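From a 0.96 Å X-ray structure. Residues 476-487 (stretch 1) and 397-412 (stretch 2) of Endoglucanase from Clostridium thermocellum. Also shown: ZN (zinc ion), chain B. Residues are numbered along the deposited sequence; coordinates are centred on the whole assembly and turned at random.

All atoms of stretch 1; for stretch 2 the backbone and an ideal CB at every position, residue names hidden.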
# COMPACT_ATOMS: atom_id res chain seq x y z
N VAL A 476 -6.39 -22.87 -16.07
CA VAL A 476 -5.36 -21.87 -16.18
C VAL A 476 -5.91 -20.59 -16.75
O VAL A 476 -6.63 -20.61 -17.76
CB VAL A 476 -4.21 -22.35 -17.11
CG1 VAL A 476 -3.10 -21.28 -17.17
CG2 VAL A 476 -3.61 -23.68 -16.61
N TRP A 477 -5.54 -19.45 -16.13
CA TRP A 477 -5.81 -18.12 -16.65
C TRP A 477 -4.49 -17.36 -16.75
O TRP A 477 -3.62 -17.54 -15.89
CB TRP A 477 -6.80 -17.37 -15.72
CG TRP A 477 -8.18 -17.92 -15.77
CD1 TRP A 477 -9.24 -17.35 -16.47
CD2 TRP A 477 -8.72 -19.07 -15.12
NE1 TRP A 477 -10.36 -18.07 -16.28
CE2 TRP A 477 -10.08 -19.13 -15.48
CE3 TRP A 477 -8.19 -20.03 -14.27
CZ2 TRP A 477 -10.94 -20.14 -15.01
CZ3 TRP A 477 -9.02 -21.03 -13.78
CH2 TRP A 477 -10.36 -21.08 -14.18
N ALA A 478 -4.31 -16.56 -17.80
CA ALA A 478 -2.99 -15.93 -17.96
C ALA A 478 -3.10 -14.62 -18.72
O ALA A 478 -4.06 -14.38 -19.46
CB ALA A 478 -2.02 -16.87 -18.71
N PHE A 479 -2.06 -13.79 -18.53
CA PHE A 479 -1.82 -12.65 -19.41
C PHE A 479 -0.36 -12.70 -19.89
O PHE A 479 0.50 -13.40 -19.35
CB PHE A 479 -2.18 -11.30 -18.77
CG PHE A 479 -1.35 -10.91 -17.56
CD1 PHE A 479 -0.10 -10.30 -17.71
CD2 PHE A 479 -1.83 -11.11 -16.26
CE1 PHE A 479 0.62 -9.88 -16.61
CE2 PHE A 479 -1.11 -10.68 -15.16
CZ PHE A 479 0.12 -10.03 -15.33
N ASP A 480 -0.11 -11.94 -20.98
CA ASP A 480 1.17 -12.05 -21.67
C ASP A 480 1.31 -10.81 -22.58
O ASP A 480 0.48 -9.89 -22.50
CB ASP A 480 1.29 -13.38 -22.43
CG ASP A 480 0.13 -13.59 -23.37
OD1 ASP A 480 -0.37 -12.59 -23.98
OD2 ASP A 480 -0.27 -14.77 -23.54
N ARG A 481 2.32 -10.78 -23.43
CA ARG A 481 2.51 -9.60 -24.32
C ARG A 481 1.38 -9.44 -25.30
O ARG A 481 1.16 -8.32 -25.81
CB ARG A 481 3.85 -9.69 -25.03
CG ARG A 481 4.96 -9.26 -24.12
CD ARG A 481 6.31 -9.51 -24.67
NE ARG A 481 6.59 -10.94 -24.76
CZ ARG A 481 7.74 -11.46 -25.19
NH1 ARG A 481 8.72 -10.63 -25.58
NH2 ARG A 481 7.89 -12.77 -25.27
N GLY A 482 0.71 -10.51 -25.66
CA GLY A 482 -0.39 -10.39 -26.61
C GLY A 482 -1.54 -9.54 -26.09
O GLY A 482 -2.24 -8.85 -26.86
N SER A 483 -1.83 -9.62 -24.78
CA SER A 483 -2.90 -8.83 -24.20
C SER A 483 -2.75 -8.80 -22.69
O SER A 483 -2.43 -9.82 -22.05
CB SER A 483 -4.24 -9.48 -24.53
OG SER A 483 -5.32 -8.72 -24.01
N SER A 484 -3.10 -7.66 -22.09
CA SER A 484 -3.29 -7.58 -20.65
C SER A 484 -4.63 -8.13 -20.20
O SER A 484 -4.84 -8.28 -18.99
CB SER A 484 -3.09 -6.14 -20.17
OG SER A 484 -3.92 -5.23 -20.87
N ASN A 485 -5.56 -8.45 -21.13
CA ASN A 485 -6.76 -9.15 -20.70
C ASN A 485 -6.36 -10.53 -20.21
O ASN A 485 -5.60 -11.25 -20.88
CB ASN A 485 -7.72 -9.32 -21.88
CG ASN A 485 -8.21 -8.02 -22.46
OD1 ASN A 485 -8.39 -7.95 -23.72
ND2 ASN A 485 -8.44 -7.04 -21.66
N ILE A 486 -6.91 -10.94 -19.07
CA ILE A 486 -6.63 -12.27 -18.54
C ILE A 486 -7.57 -13.24 -19.24
O ILE A 486 -8.80 -13.07 -19.20
CB ILE A 486 -6.83 -12.33 -17.03
CG1 ILE A 486 -5.90 -11.34 -16.34
CG2 ILE A 486 -6.63 -13.75 -16.53
CD1 ILE A 486 -6.22 -11.14 -14.87
N THR A 487 -7.00 -14.26 -19.93
CA THR A 487 -7.82 -15.19 -20.69
C THR A 487 -7.56 -16.60 -20.18
O THR A 487 -6.47 -16.98 -19.78
CB THR A 487 -7.52 -15.07 -22.19
OG1 THR A 487 -6.14 -15.35 -22.36
CG2 THR A 487 -7.89 -13.70 -22.71
N UNK A 397 -2.41 2.10 -16.36
CA UNK A 397 -1.47 1.02 -16.05
C UNK A 397 -2.14 -0.34 -16.24
O UNK A 397 -2.45 -1.05 -15.26
CB UNK A 397 -0.94 1.16 -14.62
N UNK A 398 -2.43 -0.66 -17.50
CA UNK A 398 -3.27 -1.84 -17.80
C UNK A 398 -2.62 -3.16 -17.37
O UNK A 398 -3.33 -4.08 -16.96
CB UNK A 398 -3.57 -1.89 -19.30
N UNK A 399 -1.29 -3.28 -17.54
CA UNK A 399 -0.62 -4.49 -17.07
C UNK A 399 -0.55 -4.54 -15.55
O UNK A 399 -0.70 -5.63 -14.97
CB UNK A 399 0.79 -4.58 -17.66
N UNK A 400 -0.34 -3.39 -14.86
CA UNK A 400 -0.41 -3.43 -13.40
C UNK A 400 -1.79 -3.94 -12.98
O UNK A 400 -1.94 -4.75 -12.03
CB UNK A 400 -0.13 -2.05 -12.80
N UNK A 401 -2.84 -3.44 -13.64
CA UNK A 401 -4.20 -3.83 -13.32
C UNK A 401 -4.42 -5.32 -13.54
O UNK A 401 -5.09 -5.99 -12.74
CB UNK A 401 -5.19 -3.02 -14.16
N UNK A 402 -3.87 -5.87 -14.64
CA UNK A 402 -3.95 -7.32 -14.88
C UNK A 402 -3.26 -8.07 -13.73
O UNK A 402 -3.72 -9.13 -13.30
CB UNK A 402 -3.31 -7.69 -16.22
N UNK A 403 -2.11 -7.55 -13.26
CA UNK A 403 -1.40 -8.19 -12.15
C UNK A 403 -2.27 -8.28 -10.89
O UNK A 403 -2.24 -9.30 -10.17
CB UNK A 403 -0.11 -7.42 -11.84
N UNK A 404 -3.04 -7.21 -10.64
CA UNK A 404 -3.97 -7.22 -9.50
C UNK A 404 -5.11 -8.24 -9.75
O UNK A 404 -5.40 -9.09 -8.90
CB UNK A 404 -4.54 -5.82 -9.27
N UNK A 405 -5.79 -8.13 -10.92
CA UNK A 405 -6.91 -9.03 -11.19
C UNK A 405 -6.49 -10.49 -11.22
O UNK A 405 -7.33 -11.38 -10.97
CB UNK A 405 -7.57 -8.66 -12.52
N UNK A 406 -5.24 -10.79 -11.54
CA UNK A 406 -4.79 -12.19 -11.53
C UNK A 406 -5.02 -12.80 -10.12
O UNK A 406 -5.27 -14.01 -10.00
CB UNK A 406 -3.31 -12.28 -11.93
N UNK A 407 -4.91 -11.95 -9.08
CA UNK A 407 -5.19 -12.38 -7.72
C UNK A 407 -6.65 -12.18 -7.32
O UNK A 407 -7.20 -13.02 -6.60
CB UNK A 407 -4.28 -11.63 -6.75
N UNK A 408 -7.28 -11.08 -7.71
CA UNK A 408 -8.56 -10.71 -7.12
C UNK A 408 -9.76 -11.10 -7.95
O UNK A 408 -10.89 -11.10 -7.40
CB UNK A 408 -8.59 -9.20 -6.88
N UNK A 409 -9.58 -11.36 -9.24
CA UNK A 409 -10.75 -11.56 -10.12
C UNK A 409 -10.22 -12.13 -11.43
O UNK A 409 -10.26 -11.48 -12.50
CB UNK A 409 -11.53 -10.26 -10.35
N UNK A 410 -9.69 -13.35 -11.37
CA UNK A 410 -8.98 -13.85 -12.53
C UNK A 410 -9.88 -14.28 -13.69
O UNK A 410 -9.42 -14.34 -14.83
CB UNK A 410 -8.11 -15.03 -12.11
N UNK A 411 -11.14 -14.63 -13.36
CA UNK A 411 -12.08 -15.17 -14.31
C UNK A 411 -13.17 -14.17 -14.70
O UNK A 411 -14.07 -14.53 -15.46
CB UNK A 411 -12.72 -16.44 -13.73
N UNK A 412 -13.12 -12.94 -14.18
CA UNK A 412 -14.12 -11.94 -14.48
C UNK A 412 -15.41 -12.12 -13.69
O UNK A 412 -16.34 -11.29 -13.82
CB UNK A 412 -14.43 -11.96 -15.98
ZN ZN B . -6.84 0.50 -16.92

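Stretch 1 forms a corner: strand 476-480, a type I turn from Asp-480 to Ser-483, and a return to Ile-486 and Thr-487. The helix 398-408 runs nearly antiparallel to the first strand, their axes 9.5 Å apart at closest approach.

Position 397 lies just before the helix, with nothing of stretch 1 near its CB. Many residues would serve, small polar ones being common at an N-cap; it is Asn-397, whose side chain makes no capping bond.

At 398 the CA-to-CB bond points toward stretch 1, and the ideal CB lies 3.7 Å from Ser-484 OG. A short polar side chain suits a hydroxyl so close. The residue is Asn-398.

Position 399 points sideways, but beyond its CB lie Ser-484 CB, the Phe-479 ring and the carbonyl groups of the turn. A long side chain could follow this path, and one ending in a donor could reach a carbonyl. Tyr-399 does both: its OH donates a hydrogen bond to Asp-480 O at 2.7 Å, while Ser-484 CB sits over the ring face, 3.6 Å from the centroid. Phe-479 CD1 approaches the ring edge, 3.9 Å from Tyr-399 CD1.

Positions 400 and 401 meet nothing of stretch 1, which leaves their choice open on this side. At 401, however, the zinc ion is within reach of a long acidic or other metal-binding side chain. They are Thr-400 and Glu-401, whose OE1 binds ZN at 1.9 Å.

Position 402 points straight at stretch 1, its ideal CB only 3.2 Å from Ser-484 O and 3.7 Å from Phe-479 CD2. So tight a place favours a small residue. Ala-402 fits, its CB over the face of the Phe-479 ring, 3.9 Å from the centroid.

At 403 a CB would be 4.4 Å from Phe-479 CZ but only 3.2 Å from the carbonyl O of residue 400, so crowding within the helix favours glycine. The residue is Gly-403; its backbone N lies 3.8 Å from Phe-479 CE2.

Position 404 points away and leaves the choice open; it is Ile-404. At 405 the CB faces Ile-486 CD1, and an apolar residue, or a polar one with its end directed elsewhere, would suit. In Asn-405, CB lies 3.7 Å from Ile-486 CD1, while the amide is hydrogen-bonded elsewhere in the structure.

Position 406 faces both Phe-479 and Ile-486, an apolar setting for a branched aliphatic side chain. Leu-406 places CD2 4.1 Å from Phe-479 CE2.

At 407, 408 and 409 no atom of stretch 1 comes within 5.5 Å of the ideal CB, so stretch 1 leaves the choice open; 409 is the first to leave helical phi/psi. They are Tyr-407, Thr-408 and Asn-409.

At 410 the CB points sideways, near Trp-477 CB and Ile-486 CG2, and an apolar or aromatic residue could cover the indole. Tyr-410 turns its ring edge toward the Trp-477 face, centroids 4.7 Å apart.

Position 411 has its CB 3.8 Å from Trp-477 NE1, compatible with several short residues; Asp-411 occupies it. Position 412 has positive phi, which favours glycine, and is Gly-412.

Stretch 2 (397-412) NNYTEAGINLYTNYDG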
# COMPACT_ATOMS: atom_id res chain seq x y z
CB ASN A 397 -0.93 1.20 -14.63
CG ASN A 397 -0.11 2.43 -14.48
OD1 ASN A 397 1.04 2.45 -14.90
ND2 ASN A 397 -0.65 3.47 -13.81
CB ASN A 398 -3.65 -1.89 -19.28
CG ASN A 398 -2.46 -1.83 -20.21
OD1 ASN A 398 -1.65 -0.89 -20.15
ND2 ASN A 398 -2.35 -2.80 -21.13
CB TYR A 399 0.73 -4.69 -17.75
CG TYR A 399 0.61 -5.35 -19.09
CD1 TYR A 399 0.41 -6.72 -19.18
CD2 TYR A 399 0.68 -4.62 -20.29
CE1 TYR A 399 0.30 -7.36 -20.43
CE2 TYR A 399 0.57 -5.24 -21.54
CZ TYR A 399 0.40 -6.62 -21.61
OH TYR A 399 0.32 -7.20 -22.84
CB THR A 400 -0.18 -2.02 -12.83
OG1 THR A 400 0.95 -1.43 -13.44
CG2 THR A 400 -0.07 -2.05 -11.33
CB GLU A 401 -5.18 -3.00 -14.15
CG GLU A 401 -5.20 -1.56 -13.69
CD GLU A 401 -5.95 -0.64 -14.67
OE1 GLU A 401 -5.94 -0.89 -15.92
OE2 GLU A 401 -6.53 0.39 -14.21
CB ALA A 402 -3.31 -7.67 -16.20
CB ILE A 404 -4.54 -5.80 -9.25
CG1 ILE A 404 -3.41 -4.86 -8.82
CG2 ILE A 404 -5.65 -5.86 -8.23
CD1 ILE A 404 -3.80 -3.38 -8.86
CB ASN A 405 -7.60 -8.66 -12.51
CG ASN A 405 -8.54 -7.49 -12.35
OD1 ASN A 405 -9.06 -7.18 -11.29
ND2 ASN A 405 -8.80 -6.83 -13.52
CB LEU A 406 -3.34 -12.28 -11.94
CG LEU A 406 -2.88 -13.69 -12.34
CD1 LEU A 406 -3.54 -14.21 -13.59
CD2 LEU A 406 -1.34 -13.70 -12.46
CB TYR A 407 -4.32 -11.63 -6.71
CG TYR A 407 -2.87 -12.05 -6.76
CD1 TYR A 407 -2.37 -12.96 -5.80
CD2 TYR A 407 -2.01 -11.56 -7.73
CE1 TYR A 407 -1.06 -13.36 -5.81
CE2 TYR A 407 -0.68 -11.97 -7.79
CZ TYR A 407 -0.18 -12.86 -6.80
OH TYR A 407 1.12 -13.31 -6.82
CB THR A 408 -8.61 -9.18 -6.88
OG1 THR A 408 -8.53 -8.60 -8.19
CG2 THR A 408 -7.53 -8.70 -5.96
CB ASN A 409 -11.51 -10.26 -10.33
CG ASN A 409 -12.87 -10.50 -10.95
OD1 ASN A 409 -13.18 -11.61 -11.44
ND2 ASN A 409 -13.73 -9.50 -10.87
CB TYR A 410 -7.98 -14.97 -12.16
CG TYR A 410 -8.61 -16.17 -11.52
CD1 TYR A 410 -9.29 -17.15 -12.25
CD2 TYR A 410 -8.54 -16.35 -10.15
CE1 TYR A 410 -9.85 -18.24 -11.58
CE2 TYR A 410 -9.13 -17.42 -9.50
CZ TYR A 410 -9.76 -18.36 -10.21
OH TYR A 410 -10.33 -19.42 -9.54
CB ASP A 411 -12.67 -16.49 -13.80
CG ASP A 411 -13.41 -16.33 -12.50
OD1 ASP A 411 -13.59 -15.18 -12.03
OD2 ASP A 411 -13.80 -17.38 -11.91
O HOH W 1 -10.53 -13.30 -17.06
O HOH W 2 -12.85 -17.04 -17.43
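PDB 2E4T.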